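Local structure of ABC transporter binding protein AcbH (Actinoplanes, 3OO8) at residues T87-Y92 and M371-V376; Y138-V143 and D297-G302; T293-A298 and K363-S368; W337-A342 and D352-S357. The protein binds beta-D-galactopyranose as the extracellular solute receptor of an ABC transporter. The protein carries 2 engineered substitutions. One frame throughout, in Å; residues are numbered along the deposited sequence.

How the interactions relate
Interactions 1 to 3 gather round the galactose-binding region, and interaction 4 lies further out. Interaction 2, whose centre lies about 4 Å from that of the chain, is the hub, about 11 Å from interaction 1 and about 10 Å from interactions 3 and 4, centre to centre. Strands 85-89, 301-304, 134-147 and 339-340 lie next to one another in one mixed sheet, tying together interactions 1, 2 and 4. Interaction 3 shares Asp297 and Ala298 with interaction 2. Along the chain, interaction 1 spans the other three, interaction 2 closes before interaction 4 opens, and interaction 4 lies within the span of interaction 3. The Arg373-Asp301 salt bridge joins interactions 1 and 2 beside the sugar site.

Interaction 1 of 4, residues T87-Y92 and M371-V376; sequences TWFAGY and MERDTV. Engineered in segment 371-376: Glu372 (natural residue Asp).
Gly91 and Asp374 bring the two backbones within 4.8 Å, CA to CA, where the chain has left strand 85-89 and passes the end of the short helix 371-374. Tyr92 N donates to Arg373 O at 2.8 Å in a nearly straight bond (164°). Gly91, at the N-cap of helix 92-99, turns its CA toward the same oxygen; a side chain there would run into Arg373 O, and at these backbone angles would also press against the preceding carbonyl oxygen. Arg373, extended from CG to NE, reaches back along the strand and lays its guanidinium flat over one face of Phe89, the planes 19° apart. Arg373 CZ stands 4.1 Å from the centroid of the Phe89 ring, a cation-pi stack, while Trp88 covers the opposite face. This is part of the sugar site of a class 2 solute-binding protein: Arg373 binds beta-D-galactose, as does position 372, here an engineered Glu372 in place of the natural aspartate. Arg373 NH1 forms a salt bridge with Asp301, and a water 2.9 Å from Arg373 NH1 links it to Ala90 O. A leucine in place of Arg373 would probably leave Asp301 without its charged mate and one face of Phe89 without its cation. Further along, Tyr92 CG is anti to the backbone N (chi1 -172°), setting the ring with Val376 CG1 over one face, their exact spacing doubtful.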
loop_
_atom_site.group_PDB
_atom_site.type_symbol
_atom_site.label_atom_id
_atom_site.label_comp_id
_atom_site.label_asym_id
_atom_site.label_seq_id
_atom_site.Cartn_x
_atom_site.Cartn_y
_atom_site.Cartn_z
ATOM N N THR A 87 -10.590 8.147 10.961
ATOM C CA THR A 87 -9.646 7.752 9.961
ATOM C C THR A 87 -9.091 6.356 10.204
ATOM O O THR A 87 -8.709 6.031 11.322
ATOM C CB THR A 87 -8.425 8.668 10.051
ATOM O OG1 THR A 87 -7.960 8.747 11.413
ATOM C CG2 THR A 87 -8.796 10.081 9.563
ATOM N N TRP A 88 -9.022 5.538 9.161
ATOM C CA TRP A 88 -8.342 4.254 9.309
ATOM C C TRP A 88 -7.823 3.834 7.931
ATOM O O TRP A 88 -7.597 4.674 7.071
ATOM C CB TRP A 88 -9.249 3.184 9.979
ATOM C CG TRP A 88 -8.432 2.026 10.498
ATOM C CD1 TRP A 88 -8.508 0.712 10.111
ATOM C CD2 TRP A 88 -7.373 2.100 11.463
ATOM N NE1 TRP A 88 -7.556 -0.026 10.774
ATOM C CE2 TRP A 88 -6.841 0.795 11.600
ATOM C CE3 TRP A 88 -6.805 3.139 12.206
ATOM C CZ2 TRP A 88 -5.761 0.511 12.453
ATOM C CZ3 TRP A 88 -5.735 2.839 13.088
ATOM C CH2 TRP A 88 -5.238 1.540 13.183
ATOM N N PHE A 89 -7.662 2.538 7.691
ATOM C CA PHE A 89 -7.148 2.099 6.383
ATOM C C PHE A 89 -7.463 0.619 6.198
ATOM O O PHE A 89 -7.747 -0.102 7.168
ATOM C CB PHE A 89 -5.631 2.345 6.328
ATOM C CG PHE A 89 -4.902 1.907 7.576
ATOM C CD1 PHE A 89 -4.494 0.577 7.761
ATOM C CD2 PHE A 89 -4.604 2.833 8.563
ATOM C CE1 PHE A 89 -3.804 0.192 8.907
ATOM C CE2 PHE A 89 -3.936 2.449 9.709
ATOM C CZ PHE A 89 -3.546 1.141 9.891
ATOM N N ALA A 90 -7.422 0.173 4.949
ATOM C CA ALA A 90 -7.698 -1.215 4.622
ATOM C C ALA A 90 -6.675 -2.167 5.254
ATOM O O ALA A 90 -5.532 -1.785 5.563
ATOM C CB ALA A 90 -7.776 -1.401 3.078
ATOM N N GLY A 91 -7.092 -3.417 5.435
ATOM C CA GLY A 91 -6.135 -4.443 5.849
ATOM C C GLY A 91 -6.627 -5.294 6.989
ATOM O O GLY A 91 -7.848 -5.403 7.243
ATOM N N TYR A 92 -5.654 -5.947 7.635
ATOM C CA TYR A 92 -5.959 -6.912 8.677
ATOM C C TYR A 92 -6.762 -6.332 9.828
ATOM O O TYR A 92 -7.767 -6.918 10.241
ATOM C CB TYR A 92 -4.645 -7.503 9.194
ATOM C CG TYR A 92 -4.846 -8.667 10.143
ATOM C CD1 TYR A 92 -4.762 -9.980 9.669
ATOM C CD2 TYR A 92 -5.161 -8.456 11.476
ATOM C CE1 TYR A 92 -4.927 -11.072 10.519
ATOM C CE2 TYR A 92 -5.357 -9.542 12.338
ATOM C CZ TYR A 92 -5.232 -10.836 11.847
ATOM O OH TYR A 92 -5.429 -11.913 12.702
ATOM N N MET A 371 2.715 -5.548 3.456
ATOM C CA MET A 371 2.720 -6.548 4.533
ATOM C C MET A 371 2.393 -5.983 5.908
ATOM O O MET A 371 1.676 -6.611 6.689
ATOM C CB MET A 371 4.057 -7.294 4.562
ATOM C CG MET A 371 3.989 -8.482 5.538
ATOM S SD MET A 371 5.591 -9.313 5.750
ATOM C CE MET A 371 5.875 -9.966 4.097
ATOM N N GLU A 372 2.883 -4.787 6.205
ATOM C CA GLU A 372 2.621 -4.176 7.508
ATOM C C GLU A 372 1.146 -3.923 7.842
ATOM O O GLU A 372 0.794 -3.770 9.028
ATOM C CB GLU A 372 3.398 -2.880 7.626
ATOM C CG GLU A 372 4.873 -3.111 7.716
ATOM C CD GLU A 372 5.397 -2.999 9.109
ATOM O OE1 GLU A 372 4.702 -3.425 10.078
ATOM O OE2 GLU A 372 6.520 -2.450 9.210
ATOM N N ARG A 373 0.301 -3.860 6.816
ATOM C CA ARG A 373 -1.130 -3.645 7.012
ATOM C C ARG A 373 -1.927 -4.894 6.717
ATOM O O ARG A 373 -3.054 -5.031 7.210
ATOM C CB ARG A 373 -1.616 -2.494 6.113
ATOM C CG ARG A 373 -1.041 -1.155 6.506
ATOM C CD ARG A 373 -1.594 -0.071 5.588
ATOM N NE ARG A 373 -1.238 1.269 6.061
ATOM C CZ ARG A 373 -1.783 2.389 5.576
ATOM N NH1 ARG A 373 -2.697 2.303 4.634
ATOM N NH2 ARG A 373 -1.444 3.583 6.056
ATOM N N ASP A 374 -1.370 -5.833 5.950
ATOM C CA ASP A 374 -2.151 -7.040 5.633
ATOM C C ASP A 374 -2.053 -8.150 6.683
ATOM O O ASP A 374 -2.882 -9.068 6.698
ATOM C CB ASP A 374 -1.784 -7.608 4.247
ATOM C CG ASP A 374 -2.465 -6.854 3.111
ATOM O OD1 ASP A 374 -3.679 -6.558 3.263
ATOM O OD2 ASP A 374 -1.798 -6.662 2.077
ATOM N N THR A 375 -1.021 -8.095 7.510
ATOM C CA THR A 375 -0.882 -9.053 8.611
ATOM C C THR A 375 -0.850 -8.259 9.908
ATOM O O THR A 375 -0.960 -7.020 9.905
ATOM C CB THR A 375 0.375 -9.969 8.456
ATOM O OG1 THR A 375 0.288 -11.055 9.395
ATOM C CG2 THR A 375 1.679 -9.201 8.672
ATOM N N VAL A 376 -0.741 -8.946 11.040
ATOM C CA VAL A 376 -0.601 -8.185 12.275
ATOM C C VAL A 376 0.800 -7.625 12.457
ATOM O O VAL A 376 1.785 -8.183 11.966
ATOM C CB VAL A 376 -1.040 -8.958 13.526
ATOM C CG1 VAL A 376 -2.376 -9.656 13.289
ATOM C CG2 VAL A 376 0.009 -9.955 13.914
HETATM O O HOH W 1 -4.233 -0.006 3.895
#

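Interaction 2 of 4, residues Y138-V143 and D297-G302; sequences YNYPWV and DAPTDG
Tyr138 pairs with Asp301 as an antiparallel hydrogen-bonded pair, Asp301 N donating to Tyr138 O at 3.1 Å. The same two residues meet again through their side chains: Tyr138 OH gives a short 2.6 Å bond to the anti lone pair of Asp301 OD2, the ring and carboxylate planes 67° apart. Asn139 lies alongside Thr300, its ND2 donating to Thr300 OG1 at 3.1 Å with the acceptor in the amide plane; Thr300 OG1 itself donates to Ala298 O, so two bonds hold the hydroxyl. At Tyr140 a chi1 of 66° places CG between the backbone N and carbonyl carbon, bringing the ring over Pro299, whose CD sits 4.1 Å from the Tyr140 centroid in a CH-pi contact. Tyr140 O is buried without a hydrogen-bond donor; Ala298 CA makes a CA-H...O contact with it at 3.1 Å, and Pro299 CD lies close by. Trp142 N reaches Asp297 O through a longer bond, bent to 135°, and a water joins Trp142 O to Asp297 N. Trp142, a galactose-binding residue, is stacked on Phe370. Strand 134-147 is flanked here by 301-304 and 339-340, with helix 264-270 against Tyr140 and Pro141 and helix 352-363 against Asn139 and Pro141.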
loop_
_atom_site.group_PDB
_atom_site.type_symbol
_atom_site.label_atom_id
_atom_site.label_comp_id
_atom_site.label_asym_id
_atom_site.label_seq_id
_atom_site.Cartn_x
_atom_site.Cartn_y
_atom_site.Cartn_z
ATOM N N TYR A 138 -7.806 7.349 -0.964
ATOM C CA TYR A 138 -6.663 7.402 -1.882
ATOM C C TYR A 138 -5.703 6.244 -1.588
ATOM O O TYR A 138 -5.750 5.630 -0.520
ATOM C CB TYR A 138 -5.868 8.732 -1.769
ATOM C CG TYR A 138 -5.425 8.995 -0.344
ATOM C CD1 TYR A 138 -4.311 8.326 0.188
ATOM C CD2 TYR A 138 -6.184 9.817 0.502
ATOM C CE1 TYR A 138 -3.944 8.482 1.548
ATOM C CE2 TYR A 138 -5.854 9.953 1.858
ATOM C CZ TYR A 138 -4.738 9.296 2.358
ATOM O OH TYR A 138 -4.436 9.452 3.685
ATOM N N ASN A 139 -4.846 5.976 -2.558
ATOM C CA ASN A 139 -3.746 5.010 -2.408
ATOM C C ASN A 139 -2.531 5.443 -3.222
ATOM O O ASN A 139 -2.564 6.500 -3.867
ATOM C CB ASN A 139 -4.193 3.550 -2.629
ATOM C CG ASN A 139 -4.889 3.313 -3.959
ATOM O OD1 ASN A 139 -4.707 4.059 -4.929
ATOM N ND2 ASN A 139 -5.689 2.237 -4.010
ATOM N N TYR A 140 -1.468 4.630 -3.238
ATOM C CA TYR A 140 -0.284 4.920 -4.080
ATOM C C TYR A 140 0.358 3.571 -4.377
ATOM O O TYR A 140 0.195 2.633 -3.612
ATOM C CB TYR A 140 0.705 5.852 -3.371
ATOM C CG TYR A 140 1.335 5.202 -2.175
ATOM C CD1 TYR A 140 2.512 4.466 -2.312
ATOM C CD2 TYR A 140 0.750 5.313 -0.919
ATOM C CE1 TYR A 140 3.077 3.846 -1.199
ATOM C CE2 TYR A 140 1.315 4.697 0.178
ATOM C CZ TYR A 140 2.469 3.977 0.018
ATOM O OH TYR A 140 3.080 3.334 1.094
ATOM N N PRO A 141 1.132 3.499 -5.461
ATOM C CA PRO A 141 1.636 2.201 -5.926
ATOM C C PRO A 141 3.054 1.827 -5.516
ATOM O O PRO A 141 3.890 2.694 -5.258
ATOM C CB PRO A 141 1.595 2.374 -7.444
ATOM C CG PRO A 141 2.020 3.855 -7.608
ATOM C CD PRO A 141 1.325 4.575 -6.460
ATOM N N TRP A 142 3.278 0.515 -5.451
ATOM C CA TRP A 142 4.616 -0.082 -5.289
ATOM C C TRP A 142 4.948 -0.676 -6.652
ATOM O O TRP A 142 4.384 -1.689 -7.051
ATOM C CB TRP A 142 4.593 -1.174 -4.216
ATOM C CG TRP A 142 4.837 -0.629 -2.846
ATOM C CD1 TRP A 142 4.014 0.199 -2.102
ATOM C CD2 TRP A 142 6.006 -0.854 -2.058
ATOM N NE1 TRP A 142 4.611 0.479 -0.882
ATOM C CE2 TRP A 142 5.846 -0.121 -0.857
ATOM C CE3 TRP A 142 7.172 -1.605 -2.256
ATOM C CZ2 TRP A 142 6.799 -0.159 0.168
ATOM C CZ3 TRP A 142 8.147 -1.608 -1.233
ATOM C CH2 TRP A 142 7.948 -0.882 -0.065
ATOM N N VAL A 143 5.925 -0.061 -7.334
ATOM C CA VAL A 143 6.196 -0.347 -8.743
ATOM C C VAL A 143 7.697 -0.118 -8.979
ATOM O O VAL A 143 8.400 0.283 -8.068
ATOM C CB VAL A 143 5.381 0.631 -9.683
ATOM C CG1 VAL A 143 3.900 0.224 -9.724
ATOM C CG2 VAL A 143 5.440 2.065 -9.186
ATOM N N ASP A 297 0.651 -4.105 -4.274
ATOM C CA ASP A 297 0.517 -3.428 -2.980
ATOM C C ASP A 297 0.204 -1.953 -3.297
ATOM O O ASP A 297 1.024 -1.258 -3.915
ATOM C CB ASP A 297 1.884 -3.423 -2.231
ATOM C CG ASP A 297 2.117 -4.649 -1.324
ATOM O OD1 ASP A 297 1.167 -5.339 -0.864
ATOM O OD2 ASP A 297 3.304 -4.914 -1.044
ATOM N N ALA A 298 -0.966 -1.479 -2.880
ATOM C CA ALA A 298 -1.316 -0.058 -3.049
ATOM C C ALA A 298 -2.008 0.372 -1.760
ATOM O O ALA A 298 -3.241 0.341 -1.651
ATOM C CB ALA A 298 -2.202 0.144 -4.290
ATOM N N PRO A 299 -1.228 0.738 -0.730
ATOM C CA PRO A 299 -1.805 1.029 0.593
ATOM C C PRO A 299 -2.898 2.112 0.549
ATOM O O PRO A 299 -2.640 3.237 0.112
ATOM C CB PRO A 299 -0.589 1.506 1.410
ATOM C CG PRO A 299 0.579 0.802 0.746
ATOM C CD PRO A 299 0.250 0.828 -0.730
ATOM N N THR A 300 -4.102 1.749 1.013
ATOM C CA THR A 300 -5.291 2.555 0.832
ATOM C C THR A 300 -5.821 3.067 2.169
ATOM O O THR A 300 -6.170 2.292 3.089
ATOM C CB THR A 300 -6.405 1.709 0.148
ATOM O OG1 THR A 300 -5.910 1.172 -1.092
ATOM C CG2 THR A 300 -7.640 2.561 -0.162
ATOM N N ASP A 301 -5.908 4.386 2.263
ATOM C CA ASP A 301 -6.397 5.039 3.463
ATOM C C ASP A 301 -7.888 5.355 3.300
ATOM O O ASP A 301 -8.341 5.609 2.181
ATOM C CB ASP A 301 -5.645 6.338 3.747
ATOM C CG ASP A 301 -4.211 6.108 4.215
ATOM O OD1 ASP A 301 -3.770 4.940 4.345
ATOM O OD2 ASP A 301 -3.483 7.111 4.422
ATOM N N GLY A 302 -8.630 5.374 4.398
ATOM C CA GLY A 302 -10.058 5.700 4.306
ATOM C C GLY A 302 -10.641 6.014 5.659
ATOM O O GLY A 302 -9.946 6.535 6.534
HETATM O O HOH W 2 3.337 -4.075 -5.514
#

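Interaction 3 of 4, residues T293-A298 and K363-S368; sequences TDYMDA and KCKSVS
Met296, Asp297 and Ala298 meet Ser368 in a small parallel two-stranded sheet, 295-297 beside 366-368, close to the galactose-binding residue Trp142. The strand axes approach to 4.6 Å and diverge by 28°. Ser368 is the bridging residue: its N donates to Met296 O at 2.9 Å and its O accepts from Ala298 N at 2.9 Å, so both its backbone polar groups straddle Asp297, as a parallel bridge requires. Its hydroxyl adds a bond, Ser368 OG to Asp297 OD1 at 2.7 Å, from above the carboxylate plane; OG sits between backbone N and carbonyl carbon (chi1 53°), which turns it to the carboxylate. Asp297 OD2 lies close to Asp195 OD2, a like-charged pairing that may raise the proton affinity of one of them. Strand 366-368 then runs on into helix 371-374, which carries sugar-binding residues. Toward Asp294 the contact rests more on side chains. Met296 N is buried without a partner, and Met296 CB packs on Cys364 SG at 3.8 Å. The Tyr295 ring presents its edge to Ser366 O, and Asp294 CB sits over one of its faces. Asp294 OD2 and Lys365 NZ, side chains running alongside each other, make a weak salt bridge at 3.3 Å.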
loop_
_atom_site.group_PDB
_atom_site.type_symbol
_atom_site.label_atom_id
_atom_site.label_comp_id
_atom_site.label_asym_id
_atom_site.label_seq_id
_atom_site.Cartn_x
_atom_site.Cartn_y
_atom_site.Cartn_z
ATOM N N THR A 293 -0.185 -9.458 -14.141
ATOM C CA THR A 293 0.205 -8.350 -13.281
ATOM C C THR A 293 -1.049 -7.871 -12.573
ATOM O O THR A 293 -1.249 -6.673 -12.364
ATOM C CB THR A 293 0.863 -7.187 -14.078
ATOM O OG1 THR A 293 -0.027 -6.667 -15.065
ATOM C CG2 THR A 293 2.153 -7.656 -14.751
ATOM N N ASP A 294 -1.896 -8.824 -12.177
ATOM C CA ASP A 294 -3.224 -8.444 -11.692
ATOM C C ASP A 294 -3.280 -7.786 -10.329
ATOM O O ASP A 294 -4.308 -7.216 -9.953
ATOM C CB ASP A 294 -4.109 -9.673 -11.597
ATOM C CG ASP A 294 -4.575 -10.160 -12.938
ATOM O OD1 ASP A 294 -4.638 -9.345 -13.891
ATOM O OD2 ASP A 294 -4.940 -11.353 -13.005
ATOM N N TYR A 295 -2.188 -7.885 -9.581
ATOM C CA TYR A 295 -2.195 -7.494 -8.172
ATOM C C TYR A 295 -1.045 -6.561 -7.861
ATOM O O TYR A 295 0.013 -6.620 -8.505
ATOM C CB TYR A 295 -2.115 -8.750 -7.293
ATOM C CG TYR A 295 -3.187 -9.743 -7.618
ATOM C CD1 TYR A 295 -4.526 -9.378 -7.523
ATOM C CD2 TYR A 295 -2.862 -11.055 -8.004
ATOM C CE1 TYR A 295 -5.529 -10.278 -7.842
ATOM C CE2 TYR A 295 -3.844 -11.960 -8.317
ATOM C CZ TYR A 295 -5.165 -11.576 -8.223
ATOM O OH TYR A 295 -6.158 -12.476 -8.527
ATOM N N MET A 296 -1.229 -5.700 -6.869
ATOM C CA MET A 296 -0.185 -4.740 -6.484
ATOM C C MET A 296 -0.411 -4.379 -5.019
ATOM O O MET A 296 -1.563 -4.330 -4.583
ATOM C CB MET A 296 -0.375 -3.425 -7.280
ATOM C CG MET A 296 0.826 -2.458 -7.161
ATOM S SD MET A 296 0.331 -0.805 -7.745
ATOM C CE MET A 296 0.224 -1.060 -9.512
ATOM N N ASP A 297 0.651 -4.105 -4.274
ATOM C CA ASP A 297 0.517 -3.428 -2.980
ATOM C C ASP A 297 0.204 -1.953 -3.297
ATOM O O ASP A 297 1.024 -1.258 -3.915
ATOM C CB ASP A 297 1.884 -3.423 -2.231
ATOM C CG ASP A 297 2.117 -4.649 -1.324
ATOM O OD1 ASP A 297 1.167 -5.339 -0.864
ATOM O OD2 ASP A 297 3.304 -4.914 -1.044
ATOM N N ALA A 298 -0.966 -1.479 -2.880
ATOM C CA ALA A 298 -1.316 -0.058 -3.049
ATOM C C ALA A 298 -2.008 0.372 -1.760
ATOM O O ALA A 298 -3.241 0.341 -1.651
ATOM C CB ALA A 298 -2.202 0.144 -4.290
ATOM N N LYS A 363 -6.136 -0.830 -13.098
ATOM C CA LYS A 363 -6.122 -2.092 -13.857
ATOM C C LYS A 363 -6.100 -3.327 -12.949
ATOM O O LYS A 363 -6.535 -4.407 -13.366
ATOM C CB LYS A 363 -4.908 -2.134 -14.805
ATOM C CG LYS A 363 -4.960 -1.145 -15.940
ATOM C CD LYS A 363 -3.547 -1.127 -16.573
ATOM C CE LYS A 363 -3.462 -0.300 -17.779
ATOM N NZ LYS A 363 -2.031 -0.367 -18.207
ATOM N N CYS A 364 -5.651 -3.186 -11.702
ATOM C CA CYS A 364 -5.560 -4.346 -10.831
ATOM C C CYS A 364 -6.924 -4.921 -10.413
ATOM O O CYS A 364 -7.824 -4.185 -10.009
ATOM C CB CYS A 364 -4.802 -3.995 -9.563
ATOM S SG CYS A 364 -3.076 -3.593 -9.899
ATOM N N LYS A 365 -7.035 -6.239 -10.485
ATOM C CA LYS A 365 -8.225 -6.981 -10.051
ATOM C C LYS A 365 -8.454 -6.817 -8.534
ATOM O O LYS A 365 -9.597 -6.703 -8.070
ATOM C CB LYS A 365 -8.016 -8.461 -10.405
ATOM C CG LYS A 365 -9.219 -9.348 -10.234
ATOM C CD LYS A 365 -8.971 -10.660 -10.991
ATOM C CE LYS A 365 -8.413 -10.375 -12.387
ATOM N NZ LYS A 365 -8.232 -11.595 -13.242
ATOM N N SER A 366 -7.357 -6.825 -7.781
ATOM C CA SER A 366 -7.349 -6.668 -6.318
ATOM C C SER A 366 -6.080 -5.946 -5.939
ATOM O O SER A 366 -5.067 -6.084 -6.632
ATOM C CB SER A 366 -7.303 -8.029 -5.607
ATOM O OG SER A 366 -8.506 -8.745 -5.829
ATOM N N VAL A 367 -6.125 -5.171 -4.857
ATOM C CA VAL A 367 -4.891 -4.551 -4.370
ATOM C C VAL A 367 -4.670 -4.960 -2.932
ATOM O O VAL A 367 -5.601 -4.960 -2.119
ATOM C CB VAL A 367 -4.843 -2.986 -4.492
ATOM C CG1 VAL A 367 -4.750 -2.565 -5.967
ATOM C CG2 VAL A 367 -5.981 -2.320 -3.758
ATOM N N SER A 368 -3.427 -5.335 -2.647
ATOM C CA SER A 368 -3.039 -5.633 -1.287
ATOM C C SER A 368 -2.565 -4.320 -0.643
ATOM O O SER A 368 -2.524 -3.282 -1.316
ATOM C CB SER A 368 -2.017 -6.773 -1.289
ATOM O OG SER A 368 -0.932 -6.447 -2.169
HETATM O O HOH W 3 -8.965 -10.828 -7.427
#

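Interaction 4 of 4, residues W337-A342 and D352-S357; sequences WDVGLA and DIQKKS. With SO4 (sulfate ion), chain B.
Gln354 and Asp338 share the single direct hydrogen bond between the segments: Gln354 NE2 donates to Asp338 O at 2.9 Å and 155°, the acceptor close to the amide plane but the donor tilted from that of the carbonyl. A chi2 of 170° straightens the glutamine beyond CG and carries the amide to the backbone. Its aliphatic part and Val339 lie alongside, running in opposite senses, with Val339 CG1 3.5 Å from Gln354 CB. Val339 also touches Ser357 CB, one turn further along the helix. Trp337 meets the helix edge-on, its CZ3 4.1 Å from Ile353 CB. The arrangement sets helix 352-363 against strand 339-340, a weakly bonded strand of the mixed sheet, where Val339 pairs with Asn139 of strand 134-147. Cut back to an alanine, Gln354 loses CG and the amide, which would probably leave Asp338 O without this donor and thin the packing on Val339 CG1. In the second shell, a water donates both to Trp337 O at 2.6 Å and to Ser357 OG at 2.9 Å. Ser357 OG in turn donates to Ile353 O at 2.7 Å, which holds the hydroxyl's rotation, while Ser357 N reaches the same oxygen from the opposite face. Gln354 NE2 has a second acceptor in Asp335 O, and Gln354 N is bonded to Asn351 OD1. Lys356, packed on Asp280 and Phe281, weakly bonds a sulfate, probably from the crystallisation liquor.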
loop_
_atom_site.group_PDB
_atom_site.type_symbol
_atom_site.label_atom_id
_atom_site.label_comp_id
_atom_site.label_asym_id
_atom_site.label_seq_id
_atom_site.Cartn_x
_atom_site.Cartn_y
_atom_site.Cartn_z
ATOM N N TRP A 337 1.572 12.557 -4.380
ATOM C CA TRP A 337 1.814 11.143 -4.719
ATOM C C TRP A 337 0.580 10.254 -4.624
ATOM O O TRP A 337 0.405 9.370 -5.445
ATOM C CB TRP A 337 2.978 10.544 -3.919
ATOM C CG TRP A 337 4.132 11.496 -3.945
ATOM C CD1 TRP A 337 4.600 12.208 -2.887
ATOM C CD2 TRP A 337 4.868 11.946 -5.099
ATOM N NE1 TRP A 337 5.616 13.052 -3.296
ATOM C CE2 TRP A 337 5.796 12.909 -4.647
ATOM C CE3 TRP A 337 4.847 11.617 -6.453
ATOM C CZ2 TRP A 337 6.691 13.539 -5.506
ATOM C CZ3 TRP A 337 5.744 12.259 -7.314
ATOM C CH2 TRP A 337 6.644 13.197 -6.834
ATOM N N ASP A 338 -0.232 10.453 -3.603
ATOM C CA ASP A 338 -1.452 9.657 -3.477
ATOM C C ASP A 338 -2.460 9.977 -4.585
ATOM O O ASP A 338 -2.524 11.101 -5.098
ATOM C CB ASP A 338 -2.109 9.943 -2.133
ATOM C CG ASP A 338 -1.246 9.518 -0.958
ATOM O OD1 ASP A 338 -0.835 8.349 -0.929
ATOM O OD2 ASP A 338 -0.996 10.337 -0.053
ATOM N N VAL A 339 -3.262 8.983 -4.940
ATOM C CA VAL A 339 -4.295 9.163 -5.962
ATOM C C VAL A 339 -5.631 8.571 -5.523
ATOM O O VAL A 339 -5.711 7.523 -4.847
ATOM C CB VAL A 339 -3.878 8.565 -7.351
ATOM C CG1 VAL A 339 -2.615 9.298 -7.886
ATOM C CG2 VAL A 339 -3.545 7.064 -7.205
ATOM N N GLY A 340 -6.680 9.283 -5.905
ATOM C CA GLY A 340 -8.050 8.839 -5.627
ATOM C C GLY A 340 -8.413 7.504 -6.279
ATOM O O GLY A 340 -7.910 7.167 -7.356
ATOM N N LEU A 341 -9.354 6.791 -5.656
ATOM C CA LEU A 341 -9.834 5.510 -6.199
ATOM C C LEU A 341 -11.077 5.657 -7.063
ATOM O O LEU A 341 -11.472 4.696 -7.739
ATOM C CB LEU A 341 -10.165 4.490 -5.095
ATOM C CG LEU A 341 -8.977 3.812 -4.422
ATOM C CD1 LEU A 341 -8.255 4.751 -3.456
ATOM C CD2 LEU A 341 -9.487 2.554 -3.678
ATOM N N ALA A 342 -11.661 6.853 -7.086
ATOM C CA ALA A 342 -12.894 7.030 -7.861
ATOM C C ALA A 342 -12.683 6.769 -9.357
ATOM O O ALA A 342 -11.695 7.217 -9.952
ATOM C CB ALA A 342 -13.451 8.422 -7.622
ATOM N N ASP A 352 2.538 13.695 -13.579
ATOM C CA ASP A 352 2.553 12.581 -14.506
ATOM C C ASP A 352 2.604 11.227 -13.787
ATOM O O ASP A 352 1.992 10.260 -14.254
ATOM C CB ASP A 352 3.724 12.730 -15.488
ATOM C CG ASP A 352 3.446 13.775 -16.556
ATOM O OD1 ASP A 352 2.254 14.109 -16.763
ATOM O OD2 ASP A 352 4.422 14.240 -17.187
ATOM N N ILE A 353 3.356 11.193 -12.686
ATOM C CA ILE A 353 3.508 9.994 -11.858
ATOM C C ILE A 353 2.140 9.606 -11.313
ATOM O O ILE A 353 1.790 8.430 -11.364
ATOM C CB ILE A 353 4.485 10.217 -10.666
ATOM C CG1 ILE A 353 5.914 10.405 -11.182
ATOM C CG2 ILE A 353 4.475 8.982 -9.720
ATOM C CD1 ILE A 353 6.460 9.158 -11.872
ATOM N N GLN A 354 1.401 10.588 -10.803
ATOM C CA GLN A 354 0.017 10.330 -10.325
ATOM C C GLN A 354 -0.903 9.854 -11.439
ATOM O O GLN A 354 -1.680 8.922 -11.246
ATOM C CB GLN A 354 -0.573 11.574 -9.664
ATOM C CG GLN A 354 0.028 11.824 -8.268
ATOM C CD GLN A 354 -0.383 13.183 -7.711
ATOM O OE1 GLN A 354 -0.035 14.241 -8.286
ATOM N NE2 GLN A 354 -1.121 13.176 -6.595
ATOM N N LYS A 355 -0.856 10.508 -12.598
ATOM C CA LYS A 355 -1.700 10.061 -13.683
ATOM C C LYS A 355 -1.437 8.594 -14.031
ATOM O O LYS A 355 -2.367 7.833 -14.223
ATOM C CB LYS A 355 -1.476 10.949 -14.904
ATOM C CG LYS A 355 -1.989 12.350 -14.637
ATOM C CD LYS A 355 -1.640 13.254 -15.812
ATOM C CE LYS A 355 -2.283 14.627 -15.662
ATOM N NZ LYS A 355 -1.923 15.493 -16.820
ATOM N N LYS A 356 -0.169 8.201 -14.115
ATOM C CA LYS A 356 0.124 6.814 -14.417
ATOM C C LYS A 356 -0.294 5.891 -13.254
ATOM O O LYS A 356 -0.765 4.772 -13.475
ATOM C CB LYS A 356 1.604 6.664 -14.737
ATOM C CG LYS A 356 1.924 5.292 -15.301
ATOM C CD LYS A 356 3.356 5.254 -15.840
ATOM C CE LYS A 356 3.679 3.867 -16.378
ATOM N NZ LYS A 356 2.849 3.505 -17.553
ATOM N N SER A 357 -0.170 6.396 -12.034
ATOM C CA SER A 357 -0.544 5.604 -10.849
ATOM C C SER A 357 -2.036 5.251 -10.882
ATOM O O SER A 357 -2.417 4.102 -10.622
ATOM C CB SER A 357 -0.225 6.382 -9.564
ATOM O OG SER A 357 1.190 6.625 -9.433
HETATM S S SO4 B . 4.386 6.352 -19.981
HETATM O O1 SO4 B . 5.209 5.380 -19.270
HETATM O O2 SO4 B . 4.350 5.970 -21.390
HETATM O O3 SO4 B . 4.960 7.691 -19.851
HETATM O O4 SO4 B . 3.030 6.373 -19.436
HETATM O O HOH W 4 2.055 8.174 -7.130
#